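Long-range contacts in D-alanyl-D-alanine carboxypeptidase (Penicillin binding protein) family protein (Francisella tularensis subsp. tularensis, PDB 6OSU), which probably removes C-terminal D-alanyl residues from sugar-peptide precursors of the cell wall, as a serine carboxypeptidase of the S11 family: residues M43-G48 and G297-S302; K327-L332 and V368-V373; V331-A336 and Q362-T367; T357-Q362 and V416-V421; N398-L403 and I410-V415. One frame throughout, in Å; residues are numbered along the deposited sequence.

Contact 1 (M43-G48 and G297-S302)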
# COMPACT_ATOMS: atom_id res chain seq x y z
N MET A 43 -2.78 -0.94 7.29
CA MET A 43 -2.97 0.51 7.26
C MET A 43 -4.03 0.87 6.22
O MET A 43 -4.06 0.29 5.13
CB MET A 43 -1.65 1.22 6.95
CG MET A 43 -1.79 2.67 6.53
SD MET A 43 -0.22 3.38 5.99
CE MET A 43 0.73 3.29 7.51
N ASP A 44 -4.89 1.82 6.57
CA ASP A 44 -5.84 2.36 5.62
C ASP A 44 -5.16 3.37 4.71
O ASP A 44 -4.32 4.16 5.16
CB ASP A 44 -7.03 3.00 6.33
CG ASP A 44 -8.00 3.67 5.37
OD1 ASP A 44 -7.84 4.88 5.11
OD2 ASP A 44 -8.90 2.98 4.86
N TYR A 45 -5.52 3.35 3.43
CA TYR A 45 -4.77 4.12 2.44
C TYR A 45 -5.08 5.61 2.55
O TYR A 45 -4.16 6.44 2.53
CB TYR A 45 -5.08 3.60 1.03
CG TYR A 45 -4.63 4.55 -0.05
CD1 TYR A 45 -3.27 4.76 -0.29
CD2 TYR A 45 -5.55 5.23 -0.84
CE1 TYR A 45 -2.85 5.63 -1.28
CE2 TYR A 45 -5.14 6.10 -1.83
CZ TYR A 45 -3.79 6.29 -2.04
OH TYR A 45 -3.38 7.16 -3.03
N ARG A 46 -6.35 5.97 2.66
CA ARG A 46 -6.71 7.38 2.61
C ARG A 46 -6.41 8.10 3.92
O ARG A 46 -6.00 9.27 3.90
CB ARG A 46 -8.19 7.53 2.23
CG ARG A 46 -8.46 7.29 0.75
CD ARG A 46 -9.93 7.44 0.41
NE ARG A 46 -10.75 6.44 1.08
CZ ARG A 46 -12.06 6.30 0.89
NH1 ARG A 46 -12.70 7.09 0.03
NH2 ARG A 46 -12.73 5.36 1.54
N THR A 47 -6.59 7.44 5.05
CA THR A 47 -6.34 8.09 6.33
C THR A 47 -4.93 7.88 6.84
O THR A 47 -4.48 8.63 7.72
CB THR A 47 -7.32 7.59 7.41
OG1 THR A 47 -7.11 6.18 7.61
CG2 THR A 47 -8.76 7.83 6.99
N GLY A 48 -4.21 6.89 6.32
CA GLY A 48 -2.95 6.49 6.91
C GLY A 48 -3.08 5.80 8.25
O GLY A 48 -2.05 5.43 8.83
N GLY A 297 -14.28 1.56 -2.62
CA GLY A 297 -13.61 2.82 -2.31
C GLY A 297 -12.67 2.74 -1.13
O GLY A 297 -11.92 3.68 -0.85
N GLU A 298 -12.69 1.62 -0.42
CA GLU A 298 -11.90 1.43 0.79
C GLU A 298 -10.71 0.52 0.48
O GLU A 298 -10.88 -0.68 0.22
CB GLU A 298 -12.76 0.85 1.91
CG GLU A 298 -12.09 0.79 3.27
CD GLU A 298 -12.11 2.12 4.01
OE1 GLU A 298 -12.44 3.15 3.39
OE2 GLU A 298 -11.78 2.13 5.21
N ARG A 299 -9.51 1.09 0.48
CA ARG A 299 -8.28 0.36 0.19
C ARG A 299 -7.44 0.23 1.45
O ARG A 299 -7.25 1.21 2.19
CB ARG A 299 -7.46 1.05 -0.90
CG ARG A 299 -6.05 0.50 -1.02
CD ARG A 299 -5.19 1.28 -1.99
NE ARG A 299 -5.70 1.23 -3.35
CZ ARG A 299 -5.55 0.19 -4.16
NH1 ARG A 299 -4.89 -0.89 -3.76
NH2 ARG A 299 -6.06 0.23 -5.39
N PHE A 300 -6.93 -0.97 1.69
CA PHE A 300 -6.04 -1.23 2.81
C PHE A 300 -4.70 -1.74 2.30
O PHE A 300 -4.62 -2.39 1.25
CB PHE A 300 -6.65 -2.23 3.80
CG PHE A 300 -7.63 -1.61 4.74
CD1 PHE A 300 -7.20 -0.94 5.87
CD2 PHE A 300 -8.99 -1.70 4.50
CE1 PHE A 300 -8.10 -0.37 6.75
CE2 PHE A 300 -9.90 -1.13 5.37
CZ PHE A 300 -9.46 -0.46 6.50
N ILE A 301 -3.65 -1.45 3.06
CA ILE A 301 -2.30 -1.92 2.77
C ILE A 301 -1.86 -2.80 3.92
O ILE A 301 -1.96 -2.41 5.09
CB ILE A 301 -1.34 -0.73 2.56
CG1 ILE A 301 -1.72 0.03 1.29
CG2 ILE A 301 0.10 -1.22 2.51
CD1 ILE A 301 -1.12 1.42 1.21
N SER A 302 -1.38 -4.00 3.60
CA SER A 302 -0.90 -4.94 4.59
C SER A 302 0.52 -5.36 4.24
O SER A 302 0.84 -5.59 3.08
CB SER A 302 -1.79 -6.19 4.67
OG SER A 302 -2.84 -6.00 5.60

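Contact 2 (K327-L332 and V368-V373)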
# COMPACT_ATOMS: atom_id res chain seq x y z
N LYS A 327 -14.53 -4.90 8.92
CA LYS A 327 -14.84 -4.40 10.25
C LYS A 327 -14.59 -2.91 10.42
O LYS A 327 -14.91 -2.36 11.48
CB LYS A 327 -14.05 -5.17 11.31
CG LYS A 327 -14.29 -6.67 11.24
CD LYS A 327 -14.24 -7.32 12.60
CE LYS A 327 -15.06 -8.60 12.61
NZ LYS A 327 -16.50 -8.33 12.32
N TYR A 328 -14.05 -2.22 9.41
CA TYR A 328 -13.67 -0.83 9.54
C TYR A 328 -14.33 0.01 8.46
O TYR A 328 -15.02 -0.50 7.57
CB TYR A 328 -12.14 -0.67 9.51
CG TYR A 328 -11.49 -1.08 10.80
CD1 TYR A 328 -11.25 -0.15 11.80
CD2 TYR A 328 -11.12 -2.40 11.04
CE1 TYR A 328 -10.66 -0.51 13.00
CE2 TYR A 328 -10.53 -2.78 12.23
CZ TYR A 328 -10.30 -1.82 13.21
OH TYR A 328 -9.72 -2.19 14.40
N GLU A 329 -14.11 1.32 8.55
CA GLU A 329 -14.88 2.30 7.80
C GLU A 329 -14.18 3.65 7.91
O GLU A 329 -13.63 3.97 8.97
CB GLU A 329 -16.30 2.39 8.37
CG GLU A 329 -17.35 2.93 7.44
CD GLU A 329 -18.75 2.61 7.92
OE1 GLU A 329 -19.17 3.15 8.96
OE2 GLU A 329 -19.44 1.79 7.26
N ASN A 330 -14.20 4.41 6.83
CA ASN A 330 -13.67 5.77 6.82
C ASN A 330 -14.82 6.74 7.04
O ASN A 330 -15.81 6.71 6.31
CB ASN A 330 -12.94 6.08 5.52
CG ASN A 330 -11.52 5.54 5.50
OD1 ASN A 330 -11.09 4.85 6.43
ND2 ASN A 330 -10.78 5.83 4.43
N VAL A 331 -14.69 7.59 8.06
CA VAL A 331 -15.72 8.55 8.44
C VAL A 331 -15.07 9.92 8.65
O VAL A 331 -14.03 10.03 9.30
CB VAL A 331 -16.48 8.12 9.71
CG1 VAL A 331 -17.54 9.14 10.07
CG2 VAL A 331 -17.11 6.74 9.52
N LEU A 332 -15.70 10.96 8.09
CA LEU A 332 -15.30 12.33 8.37
C LEU A 332 -15.98 12.75 9.67
O LEU A 332 -17.13 13.18 9.68
CB LEU A 332 -15.69 13.26 7.22
CG LEU A 332 -15.28 14.72 7.40
CD1 LEU A 332 -13.77 14.88 7.30
CD2 LEU A 332 -15.99 15.62 6.40
N VAL A 368 -12.37 3.96 11.51
CA VAL A 368 -12.92 3.52 12.79
C VAL A 368 -13.74 2.26 12.56
O VAL A 368 -14.18 1.98 11.43
CB VAL A 368 -13.77 4.63 13.45
CG1 VAL A 368 -12.91 5.85 13.76
CG2 VAL A 368 -14.94 5.01 12.56
N PRO A 369 -13.96 1.46 13.61
CA PRO A 369 -14.80 0.27 13.46
C PRO A 369 -16.21 0.64 13.01
O PRO A 369 -16.78 1.64 13.46
CB PRO A 369 -14.80 -0.34 14.87
CG PRO A 369 -13.55 0.17 15.50
CD PRO A 369 -13.34 1.54 14.95
N LYS A 370 -16.77 -0.19 12.12
CA LYS A 370 -18.14 0.02 11.66
C LYS A 370 -19.10 0.07 12.84
O LYS A 370 -20.06 0.85 12.83
CB LYS A 370 -18.56 -1.09 10.71
CG LYS A 370 -18.06 -0.96 9.28
CD LYS A 370 -18.86 -1.89 8.37
CE LYS A 370 -17.96 -2.86 7.62
NZ LYS A 370 -17.12 -2.18 6.59
N THR A 371 -18.86 -0.75 13.86
CA THR A 371 -19.76 -0.83 15.00
C THR A 371 -19.71 0.41 15.88
O THR A 371 -20.62 0.61 16.69
CB THR A 371 -19.43 -2.07 15.83
OG1 THR A 371 -18.03 -2.07 16.14
CG2 THR A 371 -19.77 -3.33 15.06
N TYR A 372 -18.67 1.24 15.76
CA TYR A 372 -18.59 2.46 16.56
C TYR A 372 -19.42 3.59 15.98
O TYR A 372 -19.88 4.46 16.73
CB TYR A 372 -17.14 2.95 16.68
CG TYR A 372 -16.23 2.17 17.61
CD1 TYR A 372 -14.97 2.66 17.93
CD2 TYR A 372 -16.61 0.94 18.15
CE1 TYR A 372 -14.12 1.96 18.76
CE2 TYR A 372 -15.76 0.24 18.98
CZ TYR A 372 -14.52 0.76 19.28
OH TYR A 372 -13.66 0.08 20.11
N VAL A 373 -19.63 3.59 14.66
CA VAL A 373 -20.06 4.81 13.97
C VAL A 373 -21.35 5.40 14.53
O VAL A 373 -21.36 6.61 14.85
CB VAL A 373 -20.14 4.56 12.45
CG1 VAL A 373 -20.81 5.74 11.76
CG2 VAL A 373 -18.75 4.34 11.89
O HOH W 1 -16.93 -2.98 13.26

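Contact 3 (V331-A336 and Q362-T367)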
# COMPACT_ATOMS: atom_id res chain seq x y z
N VAL A 331 -14.69 7.59 8.06
CA VAL A 331 -15.72 8.55 8.44
C VAL A 331 -15.07 9.92 8.65
O VAL A 331 -14.03 10.03 9.30
CB VAL A 331 -16.48 8.12 9.71
CG1 VAL A 331 -17.54 9.14 10.07
CG2 VAL A 331 -17.11 6.74 9.52
N LEU A 332 -15.70 10.96 8.09
CA LEU A 332 -15.30 12.33 8.37
C LEU A 332 -15.98 12.75 9.67
O LEU A 332 -17.13 13.18 9.68
CB LEU A 332 -15.69 13.26 7.22
CG LEU A 332 -15.28 14.72 7.40
CD1 LEU A 332 -13.77 14.88 7.30
CD2 LEU A 332 -15.99 15.62 6.40
N LEU A 333 -15.26 12.61 10.79
CA LEU A 333 -15.84 12.90 12.09
C LEU A 333 -16.00 14.40 12.32
O LEU A 333 -16.92 14.82 13.03
CB LEU A 333 -14.99 12.28 13.19
CG LEU A 333 -14.75 10.78 13.04
CD1 LEU A 333 -13.68 10.28 14.00
CD2 LEU A 333 -16.05 10.02 13.25
N TYR A 334 -15.12 15.21 11.74
CA TYR A 334 -15.19 16.66 11.89
C TYR A 334 -14.77 17.31 10.58
O TYR A 334 -13.66 17.07 10.10
CB TYR A 334 -14.31 17.15 13.04
CG TYR A 334 -14.25 18.66 13.15
CD1 TYR A 334 -15.33 19.37 13.68
CD2 TYR A 334 -13.14 19.37 12.73
CE1 TYR A 334 -15.29 20.74 13.78
CE2 TYR A 334 -13.09 20.75 12.83
CZ TYR A 334 -14.17 21.43 13.36
OH TYR A 334 -14.14 22.81 13.46
N LYS A 335 -15.66 18.12 10.02
CA LYS A 335 -15.36 18.91 8.83
C LYS A 335 -14.69 20.21 9.27
O LYS A 335 -15.20 20.91 10.15
CB LYS A 335 -16.64 19.20 8.05
CG LYS A 335 -16.43 19.94 6.74
CD LYS A 335 -17.76 20.22 6.06
CE LYS A 335 -18.61 18.95 5.95
NZ LYS A 335 -19.77 19.12 5.03
N ALA A 336 -13.54 20.51 8.66
CA ALA A 336 -12.74 21.65 9.09
C ALA A 336 -13.55 22.95 9.01
O ALA A 336 -14.44 23.10 8.17
CB ALA A 336 -11.48 21.77 8.23
N GLN A 362 -8.41 21.96 10.71
CA GLN A 362 -8.08 20.60 10.32
C GLN A 362 -9.34 19.75 10.23
O GLN A 362 -10.34 20.02 10.91
CB GLN A 362 -7.10 19.97 11.31
CG GLN A 362 -5.84 20.77 11.54
CD GLN A 362 -4.88 20.68 10.38
OE1 GLN A 362 -4.37 19.60 10.07
NE2 GLN A 362 -4.63 21.81 9.73
N ASN A 363 -9.29 18.73 9.39
CA ASN A 363 -10.33 17.71 9.39
C ASN A 363 -10.04 16.67 10.46
O ASN A 363 -8.94 16.58 11.00
CB ASN A 363 -10.42 17.02 8.03
CG ASN A 363 -10.86 17.95 6.92
OD1 ASN A 363 -11.88 18.63 7.03
ND2 ASN A 363 -10.09 17.98 5.84
N ILE A 364 -11.07 15.89 10.78
CA ILE A 364 -10.89 14.61 11.46
C ILE A 364 -11.48 13.56 10.53
O ILE A 364 -12.70 13.34 10.50
CB ILE A 364 -11.54 14.57 12.84
CG1 ILE A 364 -10.92 15.62 13.76
CG2 ILE A 364 -11.37 13.19 13.46
CD1 ILE A 364 -11.44 15.56 15.19
N TYR A 365 -10.63 12.93 9.73
CA TYR A 365 -11.00 11.87 8.81
C TYR A 365 -10.29 10.62 9.28
O TYR A 365 -9.06 10.52 9.16
CB TYR A 365 -10.62 12.25 7.38
CG TYR A 365 -11.10 11.28 6.31
CD1 TYR A 365 -12.45 10.98 6.16
CD2 TYR A 365 -10.19 10.68 5.45
CE1 TYR A 365 -12.88 10.10 5.18
CE2 TYR A 365 -10.61 9.81 4.47
CZ TYR A 365 -11.95 9.52 4.34
OH TYR A 365 -12.36 8.64 3.36
N LYS A 366 -11.04 9.66 9.83
CA LYS A 366 -10.46 8.56 10.57
C LYS A 366 -11.05 7.22 10.13
O LYS A 366 -12.21 7.14 9.72
CB LYS A 366 -10.67 8.76 12.09
CG LYS A 366 -9.73 7.95 12.97
CD LYS A 366 -9.98 8.24 14.45
CE LYS A 366 -9.39 7.15 15.34
NZ LYS A 366 -7.91 7.27 15.53
N THR A 367 -10.22 6.18 10.22
CA THR A 367 -10.66 4.81 10.00
C THR A 367 -11.08 4.23 11.35
O THR A 367 -10.24 4.04 12.24
CB THR A 367 -9.55 3.98 9.36
OG1 THR A 367 -9.19 4.55 8.10
CG2 THR A 367 -10.00 2.54 9.16

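Contact 4 (T357-Q362 and V416-V421)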
# COMPACT_ATOMS: atom_id res chain seq x y z
N THR A 357 -17.53 30.54 20.36
CA THR A 357 -17.46 29.61 19.24
C THR A 357 -16.02 29.17 19.03
O THR A 357 -15.10 30.00 19.09
CB THR A 357 -18.01 30.23 17.95
OG1 THR A 357 -19.40 30.53 18.12
CG2 THR A 357 -17.84 29.30 16.77
N VAL A 358 -15.82 27.88 18.79
CA VAL A 358 -14.51 27.31 18.56
C VAL A 358 -14.54 26.52 17.25
O VAL A 358 -15.59 26.07 16.79
CB VAL A 358 -14.05 26.41 19.72
CG1 VAL A 358 -14.00 27.20 21.02
CG2 VAL A 358 -14.97 25.20 19.86
N ALA A 359 -13.36 26.35 16.66
CA ALA A 359 -13.22 25.62 15.41
C ALA A 359 -11.75 25.30 15.20
O ALA A 359 -10.87 25.93 15.80
CB ALA A 359 -13.77 26.41 14.22
N SER A 360 -11.50 24.31 14.34
CA SER A 360 -10.16 23.95 13.90
C SER A 360 -10.10 23.96 12.38
O SER A 360 -11.08 23.62 11.71
CB SER A 360 -9.75 22.57 14.43
OG SER A 360 -8.58 22.09 13.78
N ASN A 361 -8.96 24.38 11.83
CA ASN A 361 -8.79 24.36 10.38
C ASN A 361 -8.49 22.97 9.85
O ASN A 361 -8.33 22.81 8.63
CB ASN A 361 -7.67 25.33 9.97
CG ASN A 361 -6.36 25.07 10.70
OD1 ASN A 361 -6.22 24.09 11.44
ND2 ASN A 361 -5.39 25.95 10.50
N GLN A 362 -8.41 21.96 10.71
CA GLN A 362 -8.08 20.60 10.32
C GLN A 362 -9.34 19.75 10.23
O GLN A 362 -10.34 20.02 10.91
CB GLN A 362 -7.10 19.97 11.31
CG GLN A 362 -5.84 20.77 11.54
CD GLN A 362 -4.88 20.68 10.38
OE1 GLN A 362 -4.37 19.60 10.07
NE2 GLN A 362 -4.63 21.81 9.73
N VAL A 416 -9.53 26.15 18.49
CA VAL A 416 -9.10 27.52 18.69
C VAL A 416 -10.32 28.42 18.79
O VAL A 416 -11.40 28.09 18.30
CB VAL A 416 -8.16 27.97 17.54
CG1 VAL A 416 -8.93 28.70 16.45
CG2 VAL A 416 -7.03 28.82 18.08
N ALA A 417 -10.14 29.56 19.45
CA ALA A 417 -11.25 30.48 19.71
C ALA A 417 -11.56 31.31 18.48
O ALA A 417 -10.66 31.84 17.82
CB ALA A 417 -10.92 31.39 20.90
N MET A 418 -12.85 31.41 18.15
CA MET A 418 -13.32 32.27 17.08
C MET A 418 -14.03 33.52 17.59
O MET A 418 -14.36 34.39 16.79
CB MET A 418 -14.25 31.50 16.15
CG MET A 418 -13.71 30.15 15.67
SD MET A 418 -12.98 30.19 14.01
CE MET A 418 -11.25 30.46 14.38
N ASN A 419 -14.28 33.61 18.90
CA ASN A 419 -14.90 34.77 19.53
C ASN A 419 -13.93 35.39 20.53
O ASN A 419 -12.80 34.94 20.70
CB ASN A 419 -16.19 34.38 20.26
CG ASN A 419 -17.35 34.13 19.31
OD1 ASN A 419 -17.88 33.03 19.26
ND2 ASN A 419 -17.75 35.17 18.58
N ASN A 420 -14.41 36.44 21.19
CA ASN A 420 -13.73 37.06 22.32
C ASN A 420 -14.66 37.01 23.53
O ASN A 420 -15.88 37.14 23.39
CB ASN A 420 -13.35 38.52 22.02
CG ASN A 420 -12.10 38.64 21.17
OD1 ASN A 420 -11.07 38.06 21.50
ND2 ASN A 420 -12.18 39.40 20.09
N VAL A 421 -14.08 36.81 24.71
CA VAL A 421 -14.82 36.89 25.96
C VAL A 421 -14.13 37.90 26.86
O VAL A 421 -12.90 37.90 26.99
CB VAL A 421 -14.94 35.53 26.66
CG1 VAL A 421 -16.00 34.69 25.98
CG2 VAL A 421 -13.59 34.82 26.66

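Contact 5 (N398-L403 and I410-V415)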
# COMPACT_ATOMS: atom_id res chain seq x y z
N ASN A 398 -9.57 20.98 23.20
CA ASN A 398 -9.62 19.97 22.15
C ASN A 398 -11.06 19.67 21.76
O ASN A 398 -11.94 19.58 22.63
CB ASN A 398 -8.95 18.67 22.60
CG ASN A 398 -7.46 18.82 22.84
OD1 ASN A 398 -6.75 19.44 22.05
ND2 ASN A 398 -6.98 18.24 23.93
N LEU A 399 -11.30 19.52 20.46
CA LEU A 399 -12.52 18.86 20.01
C LEU A 399 -12.31 17.36 20.13
O LEU A 399 -11.29 16.83 19.66
CB LEU A 399 -12.87 19.25 18.57
CG LEU A 399 -14.24 18.73 18.09
CD1 LEU A 399 -14.90 19.75 17.18
CD2 LEU A 399 -14.13 17.39 17.38
N VAL A 400 -13.25 16.68 20.76
CA VAL A 400 -13.08 15.28 21.13
C VAL A 400 -14.21 14.46 20.53
O VAL A 400 -15.38 14.86 20.58
CB VAL A 400 -13.03 15.12 22.66
CG1 VAL A 400 -13.03 13.65 23.05
CG2 VAL A 400 -11.79 15.81 23.23
N ILE A 401 -13.86 13.31 19.96
CA ILE A 401 -14.82 12.31 19.52
C ILE A 401 -14.78 11.16 20.52
O ILE A 401 -13.74 10.50 20.68
CB ILE A 401 -14.50 11.81 18.10
CG1 ILE A 401 -14.39 12.99 17.13
CG2 ILE A 401 -15.56 10.82 17.63
CD1 ILE A 401 -15.69 13.70 16.91
N THR A 402 -15.90 10.93 21.20
CA THR A 402 -15.99 9.88 22.19
C THR A 402 -16.94 8.78 21.72
O THR A 402 -17.77 8.98 20.83
CB THR A 402 -16.47 10.43 23.54
OG1 THR A 402 -17.59 11.31 23.34
CG2 THR A 402 -15.35 11.19 24.24
N LEU A 403 -16.80 7.60 22.34
CA LEU A 403 -17.61 6.44 21.99
C LEU A 403 -18.80 6.36 22.94
O LEU A 403 -18.66 5.92 24.08
CB LEU A 403 -16.77 5.16 22.05
CG LEU A 403 -17.53 3.88 21.69
CD1 LEU A 403 -18.09 3.98 20.28
CD2 LEU A 403 -16.63 2.66 21.83
N ILE A 410 -11.94 8.60 20.78
CA ILE A 410 -11.57 8.04 19.49
C ILE A 410 -10.64 8.97 18.74
O ILE A 410 -9.63 8.54 18.18
CB ILE A 410 -12.85 7.74 18.67
CG1 ILE A 410 -13.65 6.61 19.33
CG2 ILE A 410 -12.51 7.42 17.22
CD1 ILE A 410 -12.79 5.47 19.82
N ALA A 411 -10.95 10.27 18.73
CA ALA A 411 -10.12 11.27 18.09
C ALA A 411 -10.08 12.51 18.97
O ALA A 411 -11.01 12.77 19.74
CB ALA A 411 -10.65 11.64 16.70
N SER A 412 -8.99 13.27 18.85
CA SER A 412 -8.81 14.49 19.62
C SER A 412 -8.02 15.48 18.77
O SER A 412 -6.97 15.12 18.23
CB SER A 412 -8.10 14.23 20.94
OG SER A 412 -7.93 15.42 21.68
N ILE A 413 -8.52 16.70 18.67
CA ILE A 413 -7.85 17.71 17.85
C ILE A 413 -7.91 19.06 18.56
O ILE A 413 -8.96 19.43 19.12
CB ILE A 413 -8.47 17.75 16.44
CG1 ILE A 413 -7.44 18.21 15.41
CG2 ILE A 413 -9.71 18.61 16.37
CD1 ILE A 413 -7.82 17.85 14.00
N PRO A 414 -6.80 19.79 18.64
CA PRO A 414 -6.84 21.10 19.31
C PRO A 414 -7.75 22.07 18.58
O PRO A 414 -7.79 22.13 17.35
CB PRO A 414 -5.37 21.56 19.28
CG PRO A 414 -4.72 20.71 18.24
CD PRO A 414 -5.44 19.40 18.25
N VAL A 415 -8.50 22.84 19.37
CA VAL A 415 -9.50 23.76 18.85
C VAL A 415 -9.16 25.17 19.31
O VAL A 415 -8.56 25.37 20.38
CB VAL A 415 -10.92 23.34 19.28
CG1 VAL A 415 -11.23 23.80 20.70
CG2 VAL A 415 -11.95 23.85 18.29

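Contact 1 (M43-G48 and G297-S302)
Met43 O and Ile301 N make the shortest polar bond here, 2.7 Å, with an almost straight N-H (173°). Met43 N returns the bond to Ile301 O at 2.8 Å, which makes these two residues an antiparallel hydrogen-bonded pair joining strands 39-44 and 298-307, neighbours in the five-stranded antiparallel sheet of the carboxypeptidase domain. One step on, Asp44 and Phe300 form the non-hydrogen-bonded pair, and Asp44 CB lies 3.6 Å from CE1 of the Phe300 ring. The OD2 oxygen of the same aspartate sits over one face of that ring, displaced toward its rim. Beyond Asp44 the chain leaves the strand. Tyr45 N still reaches Arg299 O at 3.0 Å, while the Tyr45 CB and CG pack on Arg299 CD; the guanidinium of Arg299 goes to Ser292 and Asp275. The Arg46 chain bends at chi3 (-64°), which sets the position of NE; NH2 forms a salt bridge with Glu298 OE1 at 2.9 Å. That oxygen lies in the guanidinium plane, and Gly297 O stands over one face of the group. Asp44 OD1 accepts from Thr47 N, three residues on, in an Asx motif, and from Thr47 OG1, which comes from above the carboxylate plane. Through Thr47 OG1 and Thr367 OG1 the turn is joined to the C-terminal domain. The other carboxylate oxygen, Asp44 OD2, comes within 3.0 Å of Glu298 OE2, acceptor against acceptor. Two acidic groups this close should repel if both are ionised, so the pKa of one of them may be raised, with Arg46 offsetting part of the negative charge.

Contact 2 (K327-L332 and V368-V373)
Lys327 O takes the backbone N-H of Lys370 at 2.9 Å, the donor standing above the carbonyl plane. A water also donates to this oxygen and accepts from Thr371 N, bridging the end of helix 310-327 to the turn after strand 364-369. Lys370 gives a second bond: a bend at chi4 (-69°) brings NZ to 2.9 Å from Tyr328 O. Val368 N donates to Glu329 O at 2.8 Å in an antiparallel hydrogen-bonded pair of the two-stranded sheet of the PBP5-type C-terminal domain. Tyr328 and Pro369, the non-hydrogen-bonded pair, run alongside each other in the same direction, with Tyr328 CE1 3.9 Å from Pro369 CG. Val331 CG2 meets Val373 CG2 tip to tip at 3.8 Å, and Glu329 OE1 touches the same methyl. In the second shell, Pro369 CG is centred over one face of the Tyr372 ring, whose OH is bonded to Arg29, and Thr371 OG1 bonds to Ile28 O. These bonds tie the turn to the segment around Ile28 and Arg29. Glu329 OE2 and Lys370 NZ are 4.6 Å apart, too far for a salt bridge; their opposite charges may still attract weakly, while the ammonium bonds to Tyr328 O.

Contact 3 (V331-A336 and Q362-T367)
Ile364 splays its two branches between Leu333 and Tyr334: chi1 of -61° sets CG1 anti to its carbonyl carbon and CG2 anti to its backbone N. CG2 then meets Leu333 CB at 3.7 Å, the two side chains crossing at about a right angle, while CG1 packs on Tyr334 CB at 3.8 Å. Leu333 has its CG anti to its own carbonyl carbon (chi1 -55°), and its CD1 goes on to the CB of Lys366. One isoleucine can serve two successive residues because the strand carries a classic beta bulge there, with Leu333 and Tyr334 both opposite Ile364. Ile364 O is shared accordingly: Leu333 N lies at 2.7 Å in a weak, bent bond, and Tyr334 N at 3.3 Å sits on a lone pair in the carbonyl plane. Ile364 N completes the pair by donating to Tyr334 O at 2.9 Å. Before the bulge, Val331 and Lys366 exchange two regular backbone bonds. After it, the Asn363 side chain takes over, its OD1 accepting from Ala336 N at 3.0 Å. Gln362 O lies in the plane of the Tyr334 ring, 3.4 Å from CD2 at its edge, and the phenol OH is bonded to Ser338 O and Ser360 N. This two-stranded sheet has different neighbours on its two faces. Leu333, Tyr334 and Ile364 pack on strands 376-382, 395-403 and 409-417 of the C-terminal domain, whereas Tyr365 on the other face meets Arg46 and Thr47, in the turn that follows strand 39-44.

Contact 4 (T357-Q362 and V416-V421)
Asn419 OD1 accepts from Thr357 N at 2.7 Å, meeting the donor in the plane of its amide and on a lone pair, although the N-H is bent (131°). The same oxygen lies 3.1 Å from Thr357 CB, with the two side chains crossing at a slant; Thr357 OG1 has a partner beyond the pair in Thr341 OG1. Thr357 O, on the same edge of the strand, receives Met418 N at 2.8 Å. Ala359 and Val416 then bond to each other in both directions: Ala359 N reaches Val416 O at 3.1 Å, and Val416 N reaches Ala359 O at 3.0 Å. This is the meeting of strand 355-359 with strand 409-417 in the antiparallel sheet of the C-terminal domain of the penicillin-binding protein 5 type, where strand 340-343 flanks the first strand and strand 395-403 the second. Directly after strand 355-359, Ser360 OG accepts from Gln362 N in an ST turn. Between the bonded pairs, Val358 CA points its hydrogen at Val416 O over 3.2 Å. Met418, bent at chi2 (-99°), carries its SD to 3.9 Å from the methyl of Ala359, and its CB rests against Thr357 O. Val416 CG1 leans on Ala359 O, and Val358 faces away from this methionine toward Val396 and Val415.

Contact 5 (N398-L403 and I410-V415)
Ile401 O is shared by two consecutive N-H groups, a short bond from Ile410 N at 2.6 Å and a long, weak one from Ala411 N at 3.4 Å. Ile401 N is served in turn by Ala411 O at 2.9 Å, along a nearly straight N-H (176°). The next bonded pair is Leu399 with Ile413, where Leu399 N donates to Ile413 O at 2.7 Å and Ile413 N gives its hydrogen back to Leu399 O at 2.9 Å. Between them, in the non-hydrogen-bonded pair Val400/Ser412, the CA hydrogens make CA-H...O contacts: Ser412 CA with Leu399 O, Val400 CA with Ala411 O. The backbones of Asn398, Val400 and Thr402 turn to strand 376-382 instead, bonding with Glu381, Gly379 and Lys377. Pro414 has no N-H to offer, and Asn398 OD1 rests 3.2 Å from its CA. The asparagine's CB and CG also touch Ser412 OG, the nearer approach being 3.5 Å from CB. On the face carrying Leu399, Ile401, Ala411 and Ile413 the contacts are apolar. Leu399 CB meets Ile413 CG2, and Ile401 CG1 lies 4.0 Å from Ala411 CB. This face is covered by Leu333, Tyr334 and Ile364 of the small two-stranded sheet. Ile410 and Ala411 both face Ile401, a classic beta bulge at the corner the chain turns at Ile410, in the antiparallel hairpin of strands 395-403 and 409-417 in the PBP5-type C-terminal domain.

Overall arrangement
From the N terminus, contact 1 closes the longest loop, 248 residues of mostly catalytic domain, by pairing strand 39-44 with strand 298-307. Helix 310-327 then leads into the C-terminal domain. There contacts 2 and 3 pair strand 328-334 with strand 364-369; they share Val331 and Leu332, and the loop of contact 3 lies within that of contact 2. Contact 4 begins inside both loops and ends beyond them, so it crosses each, while contact 5, a short hairpin, falls wholly within its span. Contacts 4 and 5 build one sheet around strand 409-417. Contacts 2 and 3 form the layer between that sheet and the turn of contact 1.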